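Local coordinates for protein prephenate dehydratase:Amino acid-binding ACT (Brucella abortus, PDB 6VH5) that probably catalyses the conversion of prephenate to phenylpyruvate in phenylalanine biosynthesis and binds phenylalanine in pockets of its ACT domain, at residues A[24-29]-A[49-54]; A[85-90]-A[258-263]; A[110-115]-A[161-166]; A[115-120]-A[181-186]; A[217-222]-A[263-268]. All blocks are in the same frame, centred on the assembly; numbering follows the deposited sequence.

Contact 1. Residues A[24-29]-A[49-54]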
# COMPACT_ATOMS: atom_id res chain seq x y z
N THR A 24 19.77 16.06 16.36
CA THR A 24 20.76 15.07 15.96
C THR A 24 21.21 15.17 14.51
O THR A 24 22.15 14.46 14.13
CB THR A 24 20.20 13.66 16.19
OG1 THR A 24 19.22 13.35 15.18
CG2 THR A 24 19.55 13.58 17.56
N ASN A 25 20.58 16.01 13.68
CA ASN A 25 20.94 16.14 12.27
C ASN A 25 20.75 14.83 11.51
O ASN A 25 21.30 14.66 10.42
CB ASN A 25 22.38 16.65 12.08
CG ASN A 25 22.63 17.17 10.68
OD1 ASN A 25 22.03 18.15 10.25
ND2 ASN A 25 23.54 16.53 9.97
N ARG A 26 19.97 13.91 12.06
CA ARG A 26 19.69 12.63 11.41
C ARG A 26 18.29 12.64 10.82
O ARG A 26 17.37 13.22 11.41
CB ARG A 26 19.83 11.47 12.41
CG ARG A 26 21.23 11.31 13.01
CD ARG A 26 22.18 10.74 11.98
NE ARG A 26 22.58 9.38 12.32
CZ ARG A 26 22.93 8.46 11.43
NH1 ARG A 26 22.93 8.75 10.14
NH2 ARG A 26 23.27 7.24 11.84
N ILE A 27 18.13 12.01 9.67
CA ILE A 27 16.83 11.83 9.04
C ILE A 27 16.63 10.34 8.79
O ILE A 27 17.39 9.72 8.03
CB ILE A 27 16.69 12.64 7.74
CG1 ILE A 27 15.41 12.23 7.01
CG2 ILE A 27 17.94 12.53 6.89
CD1 ILE A 27 14.92 13.26 6.00
N SER A 28 15.61 9.77 9.42
CA SER A 28 15.38 8.34 9.29
C SER A 28 14.70 8.00 7.97
O SER A 28 13.89 8.77 7.44
CB SER A 28 14.54 7.83 10.45
OG SER A 28 13.30 8.51 10.52
N PHE A 29 15.03 6.82 7.44
CA PHE A 29 14.33 6.28 6.28
C PHE A 29 14.26 4.77 6.43
O PHE A 29 15.09 4.15 7.11
CB PHE A 29 15.03 6.66 4.97
CG PHE A 29 16.36 5.97 4.77
CD1 PHE A 29 16.45 4.80 4.02
CD2 PHE A 29 17.53 6.48 5.32
CE1 PHE A 29 17.67 4.15 3.83
CE2 PHE A 29 18.75 5.84 5.14
CZ PHE A 29 18.82 4.68 4.39
N GLU A 49 22.31 13.58 7.91
CA GLU A 49 22.89 12.24 7.87
C GLU A 49 21.76 11.21 7.86
O GLU A 49 21.04 11.09 8.87
CB GLU A 49 23.83 12.01 9.05
CG GLU A 49 24.84 10.90 8.84
CD GLU A 49 25.66 10.58 10.09
OE1 GLU A 49 26.26 9.48 10.14
OE2 GLU A 49 25.72 11.41 11.03
N PRO A 50 21.53 10.51 6.76
CA PRO A 50 20.44 9.52 6.73
C PRO A 50 20.65 8.42 7.76
O PRO A 50 21.77 7.94 7.98
CB PRO A 50 20.50 8.98 5.30
CG PRO A 50 21.17 10.06 4.50
CD PRO A 50 22.17 10.68 5.45
N LEU A 51 19.55 8.00 8.38
CA LEU A 51 19.57 6.98 9.43
C LEU A 51 18.74 5.78 9.00
O LEU A 51 17.50 5.81 9.10
CB LEU A 51 19.05 7.55 10.76
CG LEU A 51 18.88 6.56 11.92
CD1 LEU A 51 20.16 5.75 12.13
CD2 LEU A 51 18.50 7.30 13.22
N PRO A 52 19.37 4.70 8.52
CA PRO A 52 18.59 3.56 8.02
C PRO A 52 17.82 2.86 9.14
O PRO A 52 18.31 2.72 10.26
CB PRO A 52 19.66 2.63 7.42
CG PRO A 52 20.91 3.49 7.30
CD PRO A 52 20.82 4.48 8.43
N CYS A 53 16.62 2.40 8.80
CA CYS A 53 15.77 1.68 9.72
C CYS A 53 15.14 0.53 8.95
O CYS A 53 14.79 0.70 7.78
CB CYS A 53 14.67 2.57 10.32
SG CYS A 53 15.31 4.01 11.13
N PRO A 54 14.97 -0.63 9.58
CA PRO A 54 14.48 -1.79 8.81
C PRO A 54 13.03 -1.66 8.38
O PRO A 54 12.68 -2.20 7.32
CB PRO A 54 14.71 -2.97 9.77
CG PRO A 54 14.86 -2.36 11.13
CD PRO A 54 15.43 -0.99 10.93

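Contact 2. Residues A[85-90]-A[258-263]. With PHE (phenylalanine), chain J.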
# COMPACT_ATOMS: atom_id res chain seq x y z
N ASP A 85 1.49 3.00 4.87
CA ASP A 85 0.10 3.39 5.04
C ASP A 85 0.05 4.64 5.92
O ASP A 85 -0.16 4.58 7.14
CB ASP A 85 -0.71 2.24 5.63
CG ASP A 85 -2.20 2.51 5.62
OD1 ASP A 85 -2.60 3.67 5.39
OD2 ASP A 85 -2.97 1.56 5.85
N ILE A 86 0.25 5.79 5.29
CA ILE A 86 0.29 7.06 6.01
C ILE A 86 -1.06 7.34 6.68
O ILE A 86 -1.11 7.99 7.74
CB ILE A 86 0.70 8.20 5.05
CG1 ILE A 86 0.98 9.49 5.83
CG2 ILE A 86 -0.36 8.40 3.95
CD1 ILE A 86 2.29 9.48 6.58
N HIS A 87 -2.16 6.86 6.10
CA HIS A 87 -3.48 7.09 6.68
C HIS A 87 -3.63 6.40 8.03
O HIS A 87 -4.36 6.90 8.90
CB HIS A 87 -4.55 6.60 5.70
CG HIS A 87 -5.92 7.16 5.97
ND1 HIS A 87 -6.94 7.10 5.04
CD2 HIS A 87 -6.44 7.77 7.07
CE1 HIS A 87 -8.03 7.66 5.55
NE2 HIS A 87 -7.75 8.07 6.78
N TYR A 88 -2.96 5.27 8.24
CA TYR A 88 -3.05 4.61 9.54
C TYR A 88 -2.03 5.14 10.54
O TYR A 88 -2.37 5.39 11.70
CB TYR A 88 -2.88 3.10 9.39
CG TYR A 88 -2.87 2.38 10.71
CD1 TYR A 88 -4.05 2.09 11.37
CD2 TYR A 88 -1.66 2.00 11.32
CE1 TYR A 88 -4.06 1.43 12.59
CE2 TYR A 88 -1.66 1.34 12.54
CZ TYR A 88 -2.86 1.06 13.17
OH TYR A 88 -2.87 0.41 14.38
N LEU A 89 -0.78 5.34 10.10
CA LEU A 89 0.32 5.60 11.03
C LEU A 89 0.34 7.04 11.52
O LEU A 89 0.54 7.30 12.71
CB LEU A 89 1.66 5.28 10.36
CG LEU A 89 1.91 3.86 9.87
CD1 LEU A 89 3.11 3.85 8.92
CD2 LEU A 89 2.14 2.93 11.04
N LEU A 90 0.15 7.99 10.61
CA LEU A 90 0.31 9.40 10.94
C LEU A 90 -0.76 9.89 11.93
O LEU A 90 -0.42 10.65 12.85
CB LEU A 90 0.30 10.23 9.67
CG LEU A 90 0.70 11.70 9.85
CD1 LEU A 90 2.02 11.83 10.60
CD2 LEU A 90 0.77 12.39 8.51
N ALA A 258 -19.21 4.45 9.88
CA ALA A 258 -18.55 5.73 9.69
C ALA A 258 -17.32 5.54 8.82
O ALA A 258 -16.81 4.43 8.67
CB ALA A 258 -18.14 6.35 11.04
N THR A 259 -16.86 6.64 8.22
CA THR A 259 -15.75 6.58 7.28
C THR A 259 -14.78 7.71 7.57
O THR A 259 -15.19 8.84 7.81
CB THR A 259 -16.23 6.68 5.83
OG1 THR A 259 -17.39 5.87 5.66
CG2 THR A 259 -15.13 6.18 4.87
N GLN A 260 -13.48 7.41 7.53
CA GLN A 260 -12.47 8.44 7.65
C GLN A 260 -11.83 8.71 6.29
O GLN A 260 -11.67 7.79 5.48
CB GLN A 260 -11.39 8.07 8.68
CG GLN A 260 -10.47 9.24 9.01
CD GLN A 260 -9.65 9.00 10.25
OE1 GLN A 260 -10.19 8.86 11.35
NE2 GLN A 260 -8.33 8.98 10.10
N PHE A 261 -11.47 9.97 6.06
CA PHE A 261 -10.90 10.40 4.79
C PHE A 261 -9.56 11.07 5.06
O PHE A 261 -9.39 11.80 6.04
CB PHE A 261 -11.82 11.38 4.03
CG PHE A 261 -12.98 10.71 3.33
CD1 PHE A 261 -12.85 10.28 2.00
CD2 PHE A 261 -14.17 10.45 4.00
CE1 PHE A 261 -13.89 9.63 1.35
CE2 PHE A 261 -15.22 9.79 3.36
CZ PHE A 261 -15.08 9.38 2.03
N TYR A 262 -8.61 10.82 4.17
CA TYR A 262 -7.31 11.46 4.17
C TYR A 262 -7.26 12.36 2.94
O TYR A 262 -7.56 11.90 1.84
CB TYR A 262 -6.19 10.40 4.15
CG TYR A 262 -4.77 10.92 4.21
CD1 TYR A 262 -4.02 10.82 5.38
CD2 TYR A 262 -4.15 11.45 3.07
CE1 TYR A 262 -2.69 11.27 5.42
CE2 TYR A 262 -2.84 11.90 3.10
CZ TYR A 262 -2.12 11.81 4.28
OH TYR A 262 -0.82 12.27 4.31
N ALA A 263 -6.89 13.62 3.12
CA ALA A 263 -7.01 14.57 2.03
C ALA A 263 -5.85 15.56 2.01
O ALA A 263 -5.34 15.95 3.06
CB ALA A 263 -8.33 15.35 2.12
N PHE J . -20.75 6.65 2.22
CA PHE J . -20.68 8.10 2.29
C PHE J . -21.24 8.78 1.04
O PHE J . -21.10 10.00 0.89
CB PHE J . -19.24 8.57 2.52
CG PHE J . -18.22 7.86 1.65
CD1 PHE J . -17.45 6.83 2.17
CD2 PHE J . -18.03 8.24 0.33
CE1 PHE J . -16.50 6.18 1.37
CE2 PHE J . -17.10 7.59 -0.46
CZ PHE J . -16.33 6.56 0.06
OXT PHE J . -21.83 8.13 0.17

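Contact 3. Residues A[110-115]-A[161-166]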
# COMPACT_ATOMS: atom_id res chain seq x y z
N MET A 110 24.48 -2.78 -12.51
CA MET A 110 25.80 -2.53 -11.97
C MET A 110 26.53 -3.84 -11.73
O MET A 110 25.92 -4.87 -11.41
CB MET A 110 25.73 -1.73 -10.66
CG MET A 110 24.74 -2.27 -9.67
SD MET A 110 24.51 -1.16 -8.27
CE MET A 110 23.59 0.19 -9.03
N VAL A 111 27.85 -3.80 -11.89
CA VAL A 111 28.71 -4.97 -11.81
C VAL A 111 30.00 -4.59 -11.09
O VAL A 111 30.26 -3.41 -10.81
CB VAL A 111 29.03 -5.56 -13.20
CG1 VAL A 111 27.76 -6.11 -13.85
CG2 VAL A 111 29.67 -4.50 -14.08
N LEU A 112 30.81 -5.59 -10.80
CA LEU A 112 32.10 -5.32 -10.19
C LEU A 112 32.98 -4.53 -11.16
O LEU A 112 32.80 -4.62 -12.38
CB LEU A 112 32.79 -6.62 -9.78
CG LEU A 112 32.10 -7.44 -8.69
CD1 LEU A 112 32.68 -8.86 -8.70
CD2 LEU A 112 32.28 -6.78 -7.32
N PRO A 113 33.91 -3.73 -10.64
CA PRO A 113 34.72 -2.87 -11.52
C PRO A 113 35.47 -3.66 -12.58
O PRO A 113 36.11 -4.68 -12.29
CB PRO A 113 35.68 -2.17 -10.54
CG PRO A 113 34.94 -2.19 -9.22
CD PRO A 113 34.19 -3.49 -9.21
N GLY A 114 35.39 -3.18 -13.82
CA GLY A 114 36.07 -3.81 -14.93
C GLY A 114 35.41 -5.05 -15.50
O GLY A 114 35.92 -5.61 -16.47
N VAL A 115 34.29 -5.49 -14.92
CA VAL A 115 33.60 -6.67 -15.43
C VAL A 115 32.93 -6.33 -16.76
O VAL A 115 32.33 -5.26 -16.92
CB VAL A 115 32.58 -7.15 -14.38
CG1 VAL A 115 31.54 -8.08 -15.00
CG2 VAL A 115 33.30 -7.85 -13.24
N LYS A 161 32.05 -10.71 -4.50
CA LYS A 161 33.15 -10.54 -5.44
C LYS A 161 33.15 -11.63 -6.52
O LYS A 161 34.19 -12.02 -7.05
CB LYS A 161 34.49 -10.52 -4.70
CG LYS A 161 34.54 -9.45 -3.62
CD LYS A 161 35.79 -9.52 -2.78
CE LYS A 161 35.80 -8.40 -1.75
NZ LYS A 161 34.89 -8.69 -0.60
N ASP A 162 31.95 -12.10 -6.86
CA ASP A 162 31.74 -13.03 -7.96
C ASP A 162 31.42 -12.18 -9.19
O ASP A 162 30.41 -11.47 -9.21
CB ASP A 162 30.62 -13.99 -7.61
CG ASP A 162 30.24 -14.93 -8.73
OD1 ASP A 162 30.72 -14.79 -9.88
OD2 ASP A 162 29.40 -15.82 -8.46
N ARG A 163 32.31 -12.22 -10.18
CA ARG A 163 32.19 -11.38 -11.37
C ARG A 163 30.96 -11.70 -12.21
O ARG A 163 30.53 -10.86 -13.01
CB ARG A 163 33.46 -11.51 -12.21
CG ARG A 163 34.69 -10.90 -11.56
CD ARG A 163 35.96 -11.18 -12.35
NE ARG A 163 36.00 -10.53 -13.66
CZ ARG A 163 36.57 -9.35 -13.91
NH1 ARG A 163 37.13 -8.64 -12.94
NH2 ARG A 163 36.57 -8.87 -15.16
N SER A 164 30.39 -12.90 -12.07
CA SER A 164 29.19 -13.27 -12.81
C SER A 164 27.92 -12.63 -12.26
O SER A 164 26.87 -12.73 -12.90
CB SER A 164 29.04 -14.79 -12.82
OG SER A 164 28.45 -15.23 -11.61
N MET A 165 27.97 -12.02 -11.08
CA MET A 165 26.78 -11.47 -10.43
C MET A 165 26.65 -9.98 -10.72
O MET A 165 27.57 -9.21 -10.42
CB MET A 165 26.81 -11.72 -8.93
CG MET A 165 26.51 -13.16 -8.56
SD MET A 165 26.88 -13.55 -6.85
CE MET A 165 25.69 -14.86 -6.55
N ALA A 166 25.51 -9.59 -11.27
CA ALA A 166 25.15 -8.20 -11.48
C ALA A 166 23.98 -7.81 -10.58
O ALA A 166 23.28 -8.66 -10.02
CB ALA A 166 24.79 -7.95 -12.95

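Contact 4. Residues A[115-120]-A[181-186]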
# COMPACT_ATOMS: atom_id res chain seq x y z
N VAL A 115 34.29 -5.49 -14.92
CA VAL A 115 33.60 -6.67 -15.43
C VAL A 115 32.93 -6.33 -16.76
O VAL A 115 32.33 -5.26 -16.92
CB VAL A 115 32.58 -7.15 -14.38
CG1 VAL A 115 31.54 -8.08 -15.00
CG2 VAL A 115 33.30 -7.85 -13.24
N ARG A 116 33.05 -7.24 -17.73
CA ARG A 116 32.48 -7.04 -19.05
C ARG A 116 31.08 -7.65 -19.12
O ARG A 116 30.72 -8.54 -18.34
CB ARG A 116 33.38 -7.66 -20.13
N ARG A 117 30.27 -7.12 -20.05
CA ARG A 117 28.90 -7.60 -20.20
C ARG A 117 28.86 -9.12 -20.41
O ARG A 117 27.92 -9.78 -19.96
CB ARG A 117 28.23 -6.86 -21.36
CG ARG A 117 26.83 -7.36 -21.73
CD ARG A 117 26.23 -6.57 -22.90
NE ARG A 117 25.94 -5.19 -22.50
CZ ARG A 117 24.78 -4.79 -21.99
NH1 ARG A 117 24.60 -3.52 -21.65
NH2 ARG A 117 23.79 -5.67 -21.82
N GLU A 118 29.87 -9.68 -21.10
CA GLU A 118 29.87 -11.11 -21.40
C GLU A 118 29.94 -11.98 -20.15
O GLU A 118 29.50 -13.14 -20.17
CB GLU A 118 31.07 -11.49 -22.27
CG GLU A 118 31.30 -10.59 -23.41
CD GLU A 118 32.25 -9.46 -23.11
OE1 GLU A 118 33.47 -9.76 -23.05
OE2 GLU A 118 31.78 -8.30 -22.96
N GLU A 119 30.50 -11.46 -19.06
CA GLU A 119 30.69 -12.31 -17.88
C GLU A 119 29.42 -12.52 -17.07
O GLU A 119 29.33 -13.54 -16.37
CB GLU A 119 31.80 -11.72 -17.00
CG GLU A 119 33.04 -11.37 -17.83
CD GLU A 119 34.23 -10.93 -17.00
OE1 GLU A 119 34.66 -11.69 -16.10
OE2 GLU A 119 34.71 -9.81 -17.26
N ILE A 120 28.43 -11.62 -17.16
CA ILE A 120 27.26 -11.71 -16.29
C ILE A 120 26.41 -12.92 -16.66
O ILE A 120 26.14 -13.17 -17.84
CB ILE A 120 26.44 -10.41 -16.32
CG1 ILE A 120 27.22 -9.27 -15.68
CG2 ILE A 120 25.08 -10.60 -15.66
CD1 ILE A 120 27.94 -8.40 -16.66
N ILE A 181 28.61 0.89 -13.33
CA ILE A 181 27.30 0.88 -13.97
C ILE A 181 27.52 0.49 -15.43
O ILE A 181 28.06 1.26 -16.22
CB ILE A 181 26.59 2.23 -13.85
CG1 ILE A 181 26.21 2.47 -12.39
CG2 ILE A 181 25.35 2.26 -14.75
CD1 ILE A 181 25.41 3.71 -12.15
N LEU A 182 27.11 -0.73 -15.76
CA LEU A 182 27.27 -1.23 -17.12
C LEU A 182 26.27 -0.58 -18.07
O LEU A 182 26.63 -0.21 -19.19
CB LEU A 182 27.11 -2.74 -17.11
CG LEU A 182 27.55 -3.58 -18.30
CD1 LEU A 182 28.95 -3.20 -18.77
CD2 LEU A 182 27.49 -5.02 -17.85
N GLU A 183 25.01 -0.44 -17.64
CA GLU A 183 23.97 0.20 -18.43
C GLU A 183 23.10 1.05 -17.52
O GLU A 183 22.85 0.71 -16.36
CB GLU A 183 23.12 -0.83 -19.20
CG GLU A 183 22.45 -0.27 -20.45
CD GLU A 183 21.62 -1.31 -21.20
OE1 GLU A 183 20.48 -0.99 -21.61
OE2 GLU A 183 22.10 -2.45 -21.37
N GLU A 184 22.60 2.15 -18.08
CA GLU A 184 21.87 3.16 -17.32
C GLU A 184 20.38 3.04 -17.60
O GLU A 184 19.99 2.71 -18.72
CB GLU A 184 22.34 4.56 -17.69
CG GLU A 184 23.59 5.01 -16.95
CD GLU A 184 24.05 6.39 -17.37
OE1 GLU A 184 23.45 6.96 -18.31
OE2 GLU A 184 25.02 6.89 -16.77
N ASN A 185 19.57 3.27 -16.57
CA ASN A 185 18.12 3.42 -16.71
C ASN A 185 17.50 2.26 -17.50
O ASN A 185 16.88 2.45 -18.54
CB ASN A 185 17.76 4.76 -17.35
CG ASN A 185 18.10 5.94 -16.46
OD1 ASN A 185 18.31 5.77 -15.25
ND2 ASN A 185 18.17 7.13 -17.05
N VAL A 186 17.72 1.04 -16.99
CA VAL A 186 17.40 -0.15 -17.76
C VAL A 186 15.98 -0.66 -17.53
O VAL A 186 15.61 -1.69 -18.10
CB VAL A 186 18.40 -1.28 -17.41
CG1 VAL A 186 19.82 -0.80 -17.60
CG2 VAL A 186 18.15 -1.78 -16.00

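Contact 5. Residues A[217-222]-A[263-268]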
# COMPACT_ATOMS: atom_id res chain seq x y z
N THR A 217 -2.04 21.56 2.36
CA THR A 217 -2.59 21.25 3.67
C THR A 217 -3.15 19.85 3.62
O THR A 217 -3.94 19.52 2.72
CB THR A 217 -3.65 22.27 4.11
OG1 THR A 217 -3.02 23.53 4.37
CG2 THR A 217 -4.35 21.80 5.39
N THR A 218 -2.72 19.00 4.54
CA THR A 218 -3.17 17.63 4.62
C THR A 218 -3.97 17.48 5.91
O THR A 218 -3.55 17.97 6.96
CB THR A 218 -1.99 16.64 4.60
OG1 THR A 218 -1.34 16.68 3.32
CG2 THR A 218 -2.48 15.22 4.87
N PHE A 219 -5.13 16.84 5.81
CA PHE A 219 -5.99 16.67 6.97
C PHE A 219 -6.80 15.40 6.83
O PHE A 219 -6.95 14.84 5.74
CB PHE A 219 -6.92 17.88 7.15
CG PHE A 219 -7.83 18.14 5.97
CD1 PHE A 219 -9.11 17.62 5.93
CD2 PHE A 219 -7.40 18.92 4.91
CE1 PHE A 219 -9.95 17.88 4.85
CE2 PHE A 219 -8.23 19.17 3.82
CZ PHE A 219 -9.51 18.65 3.79
N VAL A 220 -7.34 14.95 7.96
CA VAL A 220 -8.29 13.85 8.01
C VAL A 220 -9.59 14.38 8.60
O VAL A 220 -9.60 15.35 9.36
CB VAL A 220 -7.77 12.64 8.83
CG1 VAL A 220 -6.62 11.98 8.11
CG2 VAL A 220 -7.35 13.07 10.25
N PHE A 221 -10.69 13.71 8.26
CA PHE A 221 -12.00 14.04 8.81
C PHE A 221 -12.89 12.80 8.69
O PHE A 221 -12.64 11.92 7.87
CB PHE A 221 -12.65 15.23 8.09
CG PHE A 221 -12.89 15.01 6.60
CD1 PHE A 221 -14.08 14.45 6.15
CD2 PHE A 221 -11.92 15.34 5.66
CE1 PHE A 221 -14.30 14.24 4.80
CE2 PHE A 221 -12.13 15.14 4.30
CZ PHE A 221 -13.31 14.58 3.87
N ARG A 222 -13.92 12.76 9.52
CA ARG A 222 -14.88 11.65 9.54
C ARG A 222 -16.28 12.10 9.15
O ARG A 222 -16.74 13.18 9.57
CB ARG A 222 -14.91 11.00 10.92
CG ARG A 222 -13.60 10.32 11.25
CD ARG A 222 -13.51 9.95 12.69
NE ARG A 222 -12.19 9.39 12.98
CZ ARG A 222 -11.97 8.47 13.90
NH1 ARG A 222 -12.98 8.00 14.61
NH2 ARG A 222 -10.74 8.01 14.09
N ALA A 263 -6.89 13.62 3.12
CA ALA A 263 -7.01 14.57 2.03
C ALA A 263 -5.85 15.56 2.01
O ALA A 263 -5.34 15.95 3.06
CB ALA A 263 -8.33 15.35 2.12
N ASP A 264 -5.45 15.94 0.80
CA ASP A 264 -4.54 17.06 0.55
C ASP A 264 -5.30 18.10 -0.26
O ASP A 264 -5.99 17.75 -1.22
CB ASP A 264 -3.30 16.62 -0.25
CG ASP A 264 -2.43 15.57 0.45
OD1 ASP A 264 -2.67 15.19 1.62
OD2 ASP A 264 -1.46 15.12 -0.21
N ILE A 265 -5.18 19.38 0.12
CA ILE A 265 -5.66 20.48 -0.70
C ILE A 265 -4.48 21.42 -0.95
O ILE A 265 -3.49 21.43 -0.21
CB ILE A 265 -6.84 21.27 -0.07
CG1 ILE A 265 -6.43 21.87 1.27
CG2 ILE A 265 -8.10 20.41 0.10
CD1 ILE A 265 -7.52 22.62 1.94
N GLU A 266 -4.59 22.19 -2.02
CA GLU A 266 -3.63 23.23 -2.35
C GLU A 266 -4.17 24.54 -1.79
O GLU A 266 -5.12 25.12 -2.32
CB GLU A 266 -3.40 23.28 -3.86
CG GLU A 266 -2.80 21.97 -4.38
CD GLU A 266 -2.56 21.93 -5.88
OE1 GLU A 266 -3.35 22.51 -6.66
OE2 GLU A 266 -1.56 21.29 -6.28
N GLY A 267 -3.60 24.96 -0.68
CA GLY A 267 -4.04 26.13 0.04
C GLY A 267 -3.49 26.13 1.45
O GLY A 267 -3.02 25.12 1.97
N HIS A 268 -3.52 27.32 2.06
CA HIS A 268 -3.10 27.61 3.41
C HIS A 268 -4.31 27.92 4.29
O HIS A 268 -5.23 28.61 3.83
CB HIS A 268 -2.13 28.79 3.42
CG HIS A 268 -1.44 28.99 4.73
ND1 HIS A 268 -2.08 29.50 5.84
CD2 HIS A 268 -0.17 28.73 5.12
CE1 HIS A 268 -1.23 29.56 6.85
NE2 HIS A 268 -0.06 29.10 6.43

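Contact 1. Residues A[24-29]-A[49-54]
The guanidinium group of Arg26 is sandwiched between two residues of the neighbouring strand: Glu49 OE1 lies over one face, toward the rim, and Leu51 CB over the centre of the opposite face, while the backbone carbonyl carbon of Glu49 lies at the edge, in the plane. Arg26 NH1 and Glu49 OE1, 3.4 Å apart, form a salt bridge of charges alone, because the oxygen sits well out of the guanidinium plane and no N-H points at it. Bends at chi2 and chi3 carry the end of the arginine over the neighbouring strand, a reach that its long chain allows. On the other surface of the sheet the Phe29 ring carries Pro52 over one face, with Pro52 CA 4.0 Å from the ring centroid in a CH-pi contact, while Pro50 CB meets Phe29 CE2 obliquely at 3.6 Å. Prolines suit positions 50 and 52, since strand 49-53 donates its N-H groups from Glu49, Leu51 and, weakly, Cys53, and a proline has none to give. Leu51 N donates to Ile27 O at 2.8 Å, Phe29 N to Leu51 O at 3.1 Å, and Glu49 N to Asn25 O at 2.9 Å. Helix 36-44 covers Ile27 and Phe29, completing a parallel beta-alpha-beta unit with edge strand 49-53.

Contact 2. Residues A[85-90]-A[258-263]
His87 lies against Tyr262 in the tight part of this buried contact, with Tyr262 CB over the centre of the imidazole face, 3.5 Å from the ring centroid in a CH-pi contact. The two rings are oblique, their planes 51° apart. Tyr262 CG is anti to its backbone N (chi1 -178°), which carries the phenol past the histidine to Ile86; there Ile86 CG2 makes an off-centre CH-pi contact with the ring, 3.9 Å from Tyr262 CZ. A beta-branched isoleucine offers two carbons to the flat tyrosine. Looser is the polar margin: Gln260 NE2 gives only a weak hydrogen bond to His87 NE2, at 3.5 Å, while Gln260 OE1 is held by Arg222. Tyr88, partly exposed, turns away from the strand and packs on Ala80 of the second subunit. The helix starts with Asp85 as N-cap, its OD1 accepting from Tyr88 N. Phe261 points to the other side of the strand, where its CZ is 3.5 Å from CD1 of the bound phenylalanine. A helix of the prephenate dehydratase region thus packs on one face of the ACT sheet, whose opposite face lines the phenylalanine pocket.

Contact 3. Residues A[110-115]-A[161-166]
Two antiparallel neighbours of a mixed five-stranded sheet, strands 108-111 and 165-169, meet here with the turns at their ends. Val111 CG1 touches Ala166 CB at 3.6 Å; the small alanine lets the valine methyl come close. Beyond the strands, Leu112 to Val115 form a type II beta turn with Gly114 at positive phi, where glycine is readily accommodated. Facing it, Asp162 to Met165 form a type I turn. Asp162 OD1 accepts from both Ser164 N and Ser164 OG, each at 2.9 Å and from the same face of the carboxylate; the backbone bond makes an Asx turn.

Between the turns, Leu112 extends its CD1 to within 3.5 Å of Asp162 O and also lies against the start of Arg163. The arginine slides past Val115 in the opposite direction. Its bend at chi3 (66°) folds the guanidinium back over the valine, so that Val115 CG2 sits over the centre of one guanidinium face, 3.7 Å from Arg163 CZ. A branched valine covers this flat cation well and leaves its N-H groups pointing outward around the rim. Arg163 NH2 makes a salt bridge with Glu119, which probably fixes the rotation of the group. The chemistry therefore divides the work: methyl groups supply the contact between the turns, while the charge of Arg163 is balanced by a carboxylate beyond them.

Contact 4. Residues A[115-120]-A[181-186]
Arg117 NH1 donates to Glu183 OE2 at 2.7 Å, in a hydrogen bond that is also a salt bridge. The nitrogen approaches on the anti side of the carboxylate oxygen, 20° out of its plane, and the guanidinium and carboxylate planes are turned 44° apart. Beside this charged pair, Leu182 CD2 and Ile120 CD1 meet tip to tip at 3.6 Å, and the same leucine methyl lies 3.8 Å from Arg117 CA. Leucine suits the place because one methyl can fill the angle between the arginine backbone and the buried isoleucine.

Further out, the torsions and the neighbours set these groups. Arg117 is extended through chi2 and then bends at chi3 (-68°), which turns its end toward the glutamate, whereas Glu183 reaches out with its chain extended beyond CG. Arg117 NH2 has a second partner in Asn140 OD1, and two different partners should limit rotation of the guanidinium. Across the loop, Glu119 OE2 accepts from Arg116 N at 3.1 Å. Leu182 and Glu183 both face Leu109 of the adjacent strand, a classic beta bulge at the edge strand 180-183, where the chain turns a corner beside the loop leading to strand 122-125.

Contact 5. Residues A[217-222]-A[263-268]
Phe219 and Ala263 form the apolar centre of this antiparallel strand pair in the four-stranded sheet of the ACT domain. Ala263 CB lies over one face of the Phe219 ring, toward its rim and 3.9 Å from CZ. Ile265 CG2 comes to the ring's edge, 3.9 Å from Phe219 CE2, crossing the phenylalanine at about a right angle. With chi1 at 59°, the ring lies over the neighbouring strand; a small alanine leaves room for it. Around this centre the backbones are tied at two hydrogen-bonded pairs, Phe219 with Ala263 and Thr217 with Ile265. Phe219 N donates to Ala263 O at 2.9 Å, and Ile265 N to Thr217 O at 2.9 Å. On the opposite face Thr218 and Asp264 stand side by side at the non-hydrogen-bonded pair, and Asp264 OD2 forms a salt bridge with Arg195. At the strand end Thr217 OG1 donates to Gly267 O at 2.9 Å. Thr218 OG1, also bonded to Tyr294, gives its hydrogen to Asp264 OD1 at 2.6 Å, from well above the carboxylate plane.

Overall arrangement
The five contacts fall into three places. Contacts 3 and 4, with centres about 8 Å apart, share Val115, and the Arg163-Glu119 salt bridge joins them through the loops at one end of a mixed sheet. Contacts 2 and 5, about 11 Å apart between centres, share Ala263 and strand 258-266, and Gln260 with Arg222 links them across the ACT sheet. The two groups lie on opposite sides of the chain's centre; contacts 3 and 5 are about 48 Å apart, centre to centre. Contact 1 belongs to the other sheet of the dehydratase region. The side chains of Phe29 and Ile86 lie about 11 and 12 Å from that of Thr194, predicted to be essential for activity, and contact 2 also borders bound phenylalanine.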